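Local coordinates for catalase (Corynebacterium glutamicum atcc 13032, PDB 4B7H) that breaks down hydrogen peroxide to water and oxygen at a haem group and is inhibited by nitric oxide, at the interface of chains A and B and the interface of chains A and C. Sequence-based numbering; all coordinates share one arbitrary frame. Chains: chain A/B/C, Catalase.

The four contacts interlock catalase subunits in the four-copy assembly. Contacts 1 and 2 lie about 18 Å apart between their C-alpha centres, and contacts 2 and 4 about 16 Å, so chain A meets two partners within a short span. The C-alpha centre of contact 3 is about 52 to 59 Å from those of the others, with roles exchanged: chain A offers its N-terminal segment, whereas chain B offers its own in contacts 1 and 2. Contacts 1 and 3 share the segment around residues 333-339. Contacts 2, 3 and 4 share the long loop between residues 370 and 423, which therefore links both two-fold interfaces.

Contact 1: the interface of chains A and B. Residues chain A 333, 339, 346, 349, 428; chain B 47-48, 50.
B:Asn48, in a loop conformation (phi -90°, psi 38°) just before helix 50-59, enters against A:Gln346 and A:Ile349 one turn apart on helix 343-359. In the catalase family this is the proximal helix, which also carries the haem-ligating tyrosine, A:Tyr352. The B:Asn48 side chain crosses both helix side chains at about a right angle; its CG lies beside its backbone N (chi1 -62°), which brings the amide toward the helix. As modelled, B:Asn48 OD1 is 2.9 Å from the backbone A:Gln346 O. Both atoms can only accept, so the amide orientation is doubtful; exchanging its oxygen and nitrogen would turn this clash into a plausible hydrogen bond. The A:Gln346 amide, steeply tilted against that of B:Asn48, reaches the backbone indirectly: water 1 is 2.8 Å from A:Gln346 OE1 and 2.9 Å from B:Asn48 N, bridging the two.

Apolar branches surround this polar centre. A:Ile349 presents its CG2 methyl to B:Ile50, 3.6 Å from B:Ile50 CG1. Farther along that side chain, B:Ile50 CD1 meets A:Ile333 CD1 at 4.0 Å, with the two chains crossing obliquely. The A:Leu339 CD1 branch packs 4.0 Å from B:Asn48 CB, while A:Ile428 CG2 lies 3.6 Å from the backbone B:Asn48 O.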
# COMPACT_ATOMS: atom_id res chain seq x y z
N ILE A 333 -11.35 14.24 19.99
CA ILE A 333 -11.96 15.03 21.04
C ILE A 333 -12.15 16.47 20.57
O ILE A 333 -11.61 16.88 19.54
CB ILE A 333 -11.16 14.96 22.35
CG1 ILE A 333 -9.73 15.49 22.17
CG2 ILE A 333 -11.17 13.53 22.90
CD1 ILE A 333 -8.96 15.57 23.48
N LEU A 339 -8.86 14.06 28.35
CA LEU A 339 -8.49 12.69 28.67
C LEU A 339 -8.30 12.53 30.19
O LEU A 339 -8.86 13.30 30.98
CB LEU A 339 -7.22 12.30 27.90
CG LEU A 339 -7.27 12.64 26.41
CD1 LEU A 339 -5.93 12.38 25.71
CD2 LEU A 339 -8.40 11.88 25.72
N GLN A 346 -4.69 6.38 27.03
CA GLN A 346 -3.59 7.12 26.43
C GLN A 346 -2.95 6.36 25.26
O GLN A 346 -2.58 6.95 24.26
CB GLN A 346 -2.57 7.55 27.50
CG GLN A 346 -3.23 8.48 28.52
CD GLN A 346 -2.29 9.49 29.14
OE1 GLN A 346 -1.11 9.58 28.80
NE2 GLN A 346 -2.83 10.29 30.06
N ILE A 349 -5.30 6.71 22.23
CA ILE A 349 -5.25 8.00 21.55
C ILE A 349 -4.21 7.98 20.41
O ILE A 349 -4.38 8.65 19.39
CB ILE A 349 -4.99 9.14 22.56
CG1 ILE A 349 -6.13 9.22 23.59
CG2 ILE A 349 -4.82 10.48 21.86
CD1 ILE A 349 -7.51 9.48 23.00
N ILE A 428 -5.66 18.81 26.53
CA ILE A 428 -5.35 17.40 26.65
C ILE A 428 -6.09 16.89 27.89
O ILE A 428 -7.03 16.10 27.77
CB ILE A 428 -3.82 17.16 26.70
CG1 ILE A 428 -3.16 17.85 25.50
CG2 ILE A 428 -3.51 15.67 26.67
CD1 ILE A 428 -1.65 17.74 25.49
N LEU B 47 2.90 11.34 24.95
CA LEU B 47 2.35 10.61 23.82
C LEU B 47 1.15 11.35 23.23
O LEU B 47 1.01 11.44 22.00
CB LEU B 47 1.93 9.21 24.28
CG LEU B 47 1.32 8.28 23.23
CD1 LEU B 47 2.25 8.08 22.04
CD2 LEU B 47 0.99 6.94 23.89
N ASN B 48 0.29 11.89 24.10
CA ASN B 48 -1.00 12.42 23.67
C ASN B 48 -1.02 13.89 23.28
O ASN B 48 -1.98 14.61 23.57
CB ASN B 48 -2.07 12.13 24.72
CG ASN B 48 -2.30 10.65 24.94
OD1 ASN B 48 -1.97 9.79 24.10
ND2 ASN B 48 -2.86 10.34 26.08
N ILE B 50 -1.97 15.22 20.42
CA ILE B 50 -2.69 14.63 19.29
C ILE B 50 -2.30 15.33 17.99
O ILE B 50 -2.03 14.68 16.97
CB ILE B 50 -4.22 14.65 19.50
CG1 ILE B 50 -4.59 13.88 20.77
CG2 ILE B 50 -4.95 14.07 18.29
CD1 ILE B 50 -6.01 14.09 21.24
O HOH W 1 0.37 11.16 26.95

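Contact 2: the interface of chains A and B. Residues chain A 410, 416, 420, 422; chain B 32, 34-35.
The N-terminal segment of one catalase subunit, through B:Ser32, B:Asn34 and B:Ile35, meets the long wrapping loop of its neighbour at A:Asp410, A:Ser416 and A:Tyr422. B:Ser32 OG donates to A:Asp410 OD1 at 2.6 Å, using the syn lone pair of that carboxylate oxygen. The phenol A:Tyr422 OH donates to the same A:Asp410 OD1, also at 2.6 Å, from the anti side, so two hydroxyl donors on different lone pairs grip one oxygen and would restrain rotation of the carboxylate. B:Asn34 ND2 adds a fairly straight bond to A:Ser416 OG (2.9 Å, 157° at the hydrogen), with the acceptor close to the amide plane. A:Ser416 OG and A:Tyr422 OH are hydrogen-bonded at 2.6 Å, which links A:Asp410, A:Tyr422 and A:Ser416 in one row of polar groups.

B:Ser32 is itself held by the backbone of its own loop. Its OG, anti to the backbone N (chi1 -177°), accepts from B:Asn34 N at 2.9 Å and from B:Ile35 N at 3.1 Å; these two amides may strengthen it as a donor to the aspartate. It also sits in plane at the edge of the A:Tyr422 ring. Apolar packing comes from B:Ile35 CD1, which lies 3.9 Å from A:Tyr422 CE2.

In the fold, the B residues lie shortly before strand 38-39, and the A residues occupy the loop leading into strand 423-424.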
# COMPACT_ATOMS: atom_id res chain seq x y z
N ASP A 410 -1.01 30.52 19.55
CA ASP A 410 0.06 31.22 18.83
C ASP A 410 -0.41 32.61 18.42
O ASP A 410 -1.62 32.90 18.46
CB ASP A 410 0.44 30.45 17.56
CG ASP A 410 0.83 28.99 17.81
OD1 ASP A 410 1.47 28.66 18.84
OD2 ASP A 410 0.49 28.16 16.94
N SER A 416 6.88 31.54 18.22
CA SER A 416 6.83 31.50 19.68
C SER A 416 8.19 31.23 20.32
O SER A 416 8.30 30.46 21.28
CB SER A 416 5.80 30.48 20.20
OG SER A 416 4.53 30.71 19.61
N THR A 420 8.67 31.97 24.99
CA THR A 420 7.22 31.99 25.12
C THR A 420 6.72 30.70 25.76
O THR A 420 7.12 29.60 25.36
CB THR A 420 6.57 32.17 23.73
OG1 THR A 420 7.01 33.40 23.15
CG2 THR A 420 5.06 32.17 23.84
N TYR A 422 2.96 28.78 27.21
CA TYR A 422 1.49 28.82 27.19
C TYR A 422 0.86 28.23 28.45
O TYR A 422 -0.33 28.42 28.69
CB TYR A 422 0.97 28.05 25.99
CG TYR A 422 1.37 28.60 24.64
CD1 TYR A 422 1.48 29.97 24.42
CD2 TYR A 422 1.63 27.74 23.58
CE1 TYR A 422 1.83 30.46 23.17
CE2 TYR A 422 1.98 28.21 22.33
CZ TYR A 422 2.08 29.57 22.13
OH TYR A 422 2.42 30.03 20.89
N SER B 32 -1.42 24.78 19.22
CA SER B 32 -0.18 25.40 18.75
C SER B 32 0.43 24.67 17.57
O SER B 32 0.43 23.43 17.51
CB SER B 32 0.84 25.49 19.89
OG SER B 32 2.02 26.14 19.45
N ASN B 34 3.56 25.56 17.05
CA ASN B 34 4.93 25.92 17.41
C ASN B 34 5.57 25.11 18.54
O ASN B 34 6.78 24.88 18.53
CB ASN B 34 5.01 27.40 17.78
CG ASN B 34 4.69 28.32 16.62
OD1 ASN B 34 4.86 27.96 15.46
ND2 ASN B 34 4.26 29.54 16.94
N ILE B 35 4.78 24.73 19.53
CA ILE B 35 5.34 24.13 20.74
C ILE B 35 4.59 22.85 21.05
O ILE B 35 3.36 22.83 21.03
CB ILE B 35 5.22 25.09 21.97
CG1 ILE B 35 5.94 26.41 21.70
CG2 ILE B 35 5.78 24.41 23.23
CD1 ILE B 35 5.78 27.44 22.82

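Contact 3: the interface of chains A and B. Residues chain A 21, 29-31; chain B 335, 407-408.
A backbone hydrogen bond joins the N-terminal arm of chain A to the wrapping loop of chain B: B:Tyr408 N donates to A:Val30 O at 2.9 Å. The bond ties the start of the tyrosine to the peptide just ahead of A:Pro31, and so registers the side chain that follows.

Ring contacts come next. A:Pro31 CA stands over one face of the B:Tyr408 ring in a CH-pi contact, 3.7 Å from the ring centroid and offset toward the rim, with B:Tyr408 CE2 at 3.5 Å. B:Tyr408 reaches this position because CG lies between its backbone N and carbonyl carbon (chi1 63°), turning the ring back across the A:Val30 to A:Pro31 peptide. At the far end of the ring, A:Pro31 CG lies 3.5 Å from the phenol oxygen B:Tyr408 OH.

Apolar packing completes the patch. A:Pro29 touches two residues with different carbons: its CB meets B:Tyr408 CD2 at 3.7 Å, and its CD meets B:Pro335 CG at 3.7 Å. On the other flank A:Asn21 crosses B:Tyr408 at about a right angle, its amide plane 69° from the ring; A:Asn21 OD1 lies 3.7 Å from B:Tyr408 CB, a packing contact rather than a polar one.

B:Tyr408 thus appears to anchor the loop against the arm segment with A:Pro29 and A:Pro31 of the other subunit, and to help fasten the arm exchange typical of catalase tetramers.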
# COMPACT_ATOMS: atom_id res chain seq x y z
N ASN A 21 -26.73 2.26 -20.62
CA ASN A 21 -25.63 1.32 -20.71
C ASN A 21 -24.51 1.70 -19.76
O ASN A 21 -24.42 2.85 -19.32
CB ASN A 21 -25.09 1.27 -22.14
CG ASN A 21 -26.17 0.95 -23.15
OD1 ASN A 21 -26.34 1.67 -24.14
ND2 ASN A 21 -26.90 -0.12 -22.92
N PRO A 29 -18.41 4.32 -23.52
CA PRO A 29 -19.39 3.23 -23.44
C PRO A 29 -18.77 1.83 -23.42
O PRO A 29 -17.80 1.56 -24.13
CB PRO A 29 -20.22 3.40 -24.72
CG PRO A 29 -20.07 4.85 -25.09
CD PRO A 29 -18.67 5.22 -24.66
N VAL A 30 -19.35 0.96 -22.60
CA VAL A 30 -18.94 -0.44 -22.53
C VAL A 30 -19.65 -1.24 -23.61
O VAL A 30 -20.87 -1.20 -23.68
CB VAL A 30 -19.32 -1.07 -21.17
CG1 VAL A 30 -19.17 -2.60 -21.21
CG2 VAL A 30 -18.47 -0.50 -20.06
N PRO A 31 -18.89 -1.96 -24.46
CA PRO A 31 -19.58 -2.78 -25.47
C PRO A 31 -20.34 -3.97 -24.84
O PRO A 31 -21.52 -4.16 -25.13
CB PRO A 31 -18.44 -3.27 -26.37
CG PRO A 31 -17.33 -2.23 -26.17
CD PRO A 31 -17.44 -1.87 -24.71
N PRO B 335 -15.32 6.46 -28.53
CA PRO B 335 -15.86 6.07 -29.84
C PRO B 335 -15.32 6.93 -30.98
O PRO B 335 -15.17 8.15 -30.84
CB PRO B 335 -17.36 6.26 -29.65
CG PRO B 335 -17.57 6.00 -28.16
CD PRO B 335 -16.38 6.66 -27.53
N GLY B 407 -23.75 -3.60 -21.26
CA GLY B 407 -23.05 -3.01 -22.40
C GLY B 407 -24.01 -2.67 -23.53
O GLY B 407 -25.12 -3.21 -23.60
N TYR B 408 -23.58 -1.79 -24.44
CA TYR B 408 -24.45 -1.40 -25.55
C TYR B 408 -24.75 -2.53 -26.54
O TYR B 408 -25.74 -2.46 -27.27
CB TYR B 408 -23.96 -0.13 -26.25
CG TYR B 408 -22.60 -0.21 -26.92
CD1 TYR B 408 -22.43 -0.85 -28.14
CD2 TYR B 408 -21.49 0.38 -26.33
CE1 TYR B 408 -21.19 -0.92 -28.76
CE2 TYR B 408 -20.25 0.33 -26.94
CZ TYR B 408 -20.10 -0.32 -28.15
OH TYR B 408 -18.85 -0.37 -28.74

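Contact 4: the interface of chains A and C. Residues chain A 397, 399-402; chain C 174-175, 178, 182.
C:Asp178 OD2 takes two bonds from chain A. The phenol A:Tyr397 OH donates at 2.6 Å to its anti lone pair, and the backbone A:Arg401 N donates at 2.9 Å to its syn lone pair. This carboxylate oxygen lies in plane at the edge of the A:Tyr397 ring, whose plane is 82° from that of the carboxylate. Beside it, A:Arg401 NE forms a salt bridge with C:Asp174 OD2 at 2.9 Å. The bond is nearly straight (165° at the hydrogen); the oxygen lies in the guanidinium plane and is met on its syn side, somewhat out of the carboxylate plane. The arginine places NE there by an extended chain, CG to NE, after a first torsion (chi1 66°) that sets CG between the backbone N and carbonyl carbon. The C:Arg182 aliphatic part slides past A:Pro399, with C:Arg182 CB 3.5 Å from A:Pro399 CG, while C:Met175 CG meets A:Tyr397 CE1 at 3.4 Å. A:Asn400 O lies over a face of the C:Arg182 guanidinium.

Water 2 connects the same groups: it lies 2.7 Å from C:Asp174 OD2 and is also hydrogen-bonded to A:Tyr397 OH and A:Tyr402 OH. A:Tyr402 OH stands over one face of the A:Arg401 guanidinium.

Farther out, C:Arg182 NE holds C:Asp178 OD1 at 2.8 Å, a same-chain salt bridge that should steady the carboxylate.

The C residues all belong to helix 173-182, whereas the A residues come from the long loop preceding strand 423-424, which has a cis peptide bond just before A:Pro399.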
# COMPACT_ATOMS: atom_id res chain seq x y z
N TYR A 397 3.30 26.30 5.19
CA TYR A 397 4.11 26.34 6.41
C TYR A 397 3.58 27.46 7.29
O TYR A 397 3.05 28.45 6.79
CB TYR A 397 5.58 26.64 6.03
CG TYR A 397 5.71 27.99 5.35
CD1 TYR A 397 5.39 28.16 4.00
CD2 TYR A 397 6.11 29.12 6.08
CE1 TYR A 397 5.47 29.41 3.39
CE2 TYR A 397 6.21 30.38 5.47
CZ TYR A 397 5.88 30.51 4.13
OH TYR A 397 5.95 31.73 3.51
N PRO A 399 5.08 29.66 10.98
CA PRO A 399 4.46 30.97 10.72
C PRO A 399 4.75 31.48 9.31
O PRO A 399 5.79 31.15 8.74
CB PRO A 399 5.14 31.88 11.74
CG PRO A 399 6.50 31.24 11.94
CD PRO A 399 6.20 29.77 11.93
N ASN A 400 3.82 32.26 8.76
CA ASN A 400 3.98 32.80 7.42
C ASN A 400 3.45 34.22 7.35
O ASN A 400 2.80 34.69 8.29
CB ASN A 400 3.28 31.91 6.38
CG ASN A 400 1.81 31.72 6.65
OD1 ASN A 400 1.35 30.63 7.03
ND2 ASN A 400 1.04 32.78 6.46
N ARG A 401 3.71 34.89 6.22
CA ARG A 401 3.33 36.29 6.04
C ARG A 401 1.91 36.50 5.52
O ARG A 401 1.52 37.63 5.20
CB ARG A 401 4.35 37.01 5.14
CG ARG A 401 4.41 36.54 3.68
CD ARG A 401 5.47 37.35 2.95
NE ARG A 401 5.64 36.98 1.55
CZ ARG A 401 4.91 37.50 0.56
NH1 ARG A 401 3.95 38.37 0.83
NH2 ARG A 401 5.14 37.13 -0.70
N TYR A 402 1.13 35.42 5.46
CA TYR A 402 -0.23 35.44 4.92
C TYR A 402 -1.27 35.32 6.03
O TYR A 402 -1.00 35.68 7.18
CB TYR A 402 -0.39 34.35 3.85
CG TYR A 402 0.75 34.35 2.85
CD1 TYR A 402 0.76 35.22 1.76
CD2 TYR A 402 1.83 33.48 3.00
CE1 TYR A 402 1.82 35.22 0.85
CE2 TYR A 402 2.88 33.47 2.10
CZ TYR A 402 2.87 34.33 1.03
OH TYR A 402 3.92 34.32 0.15
N ASP C 174 11.33 33.20 -1.38
CA ASP C 174 10.52 33.96 -0.45
C ASP C 174 10.00 33.07 0.67
O ASP C 174 10.04 33.44 1.85
CB ASP C 174 9.34 34.65 -1.12
CG ASP C 174 8.64 35.60 -0.18
OD1 ASP C 174 9.17 36.72 0.01
OD2 ASP C 174 7.61 35.22 0.44
N MET C 175 9.50 31.89 0.31
CA MET C 175 9.04 30.93 1.30
C MET C 175 10.14 30.51 2.29
O MET C 175 9.90 30.45 3.50
CB MET C 175 8.46 29.70 0.60
CG MET C 175 8.23 28.54 1.54
SD MET C 175 7.15 27.24 0.91
CE MET C 175 8.10 26.62 -0.47
N ASP C 178 10.88 33.65 4.49
CA ASP C 178 9.72 33.97 5.32
C ASP C 178 9.68 33.04 6.53
O ASP C 178 9.51 33.49 7.66
CB ASP C 178 8.43 33.85 4.50
CG ASP C 178 7.21 34.38 5.23
OD1 ASP C 178 7.31 35.44 5.89
OD2 ASP C 178 6.14 33.73 5.15
N ARG C 182 10.75 34.25 10.44
CA ARG C 182 9.66 34.18 11.41
C ARG C 182 9.88 33.08 12.46
O ARG C 182 9.16 33.03 13.48
CB ARG C 182 8.31 34.00 10.71
CG ARG C 182 7.94 35.20 9.84
CD ARG C 182 6.59 35.01 9.17
NE ARG C 182 6.27 36.19 8.40
CZ ARG C 182 5.65 37.26 8.88
NH1 ARG C 182 5.24 37.29 10.15
NH2 ARG C 182 5.43 38.32 8.10
O HOH W 2 6.20 33.02 0.99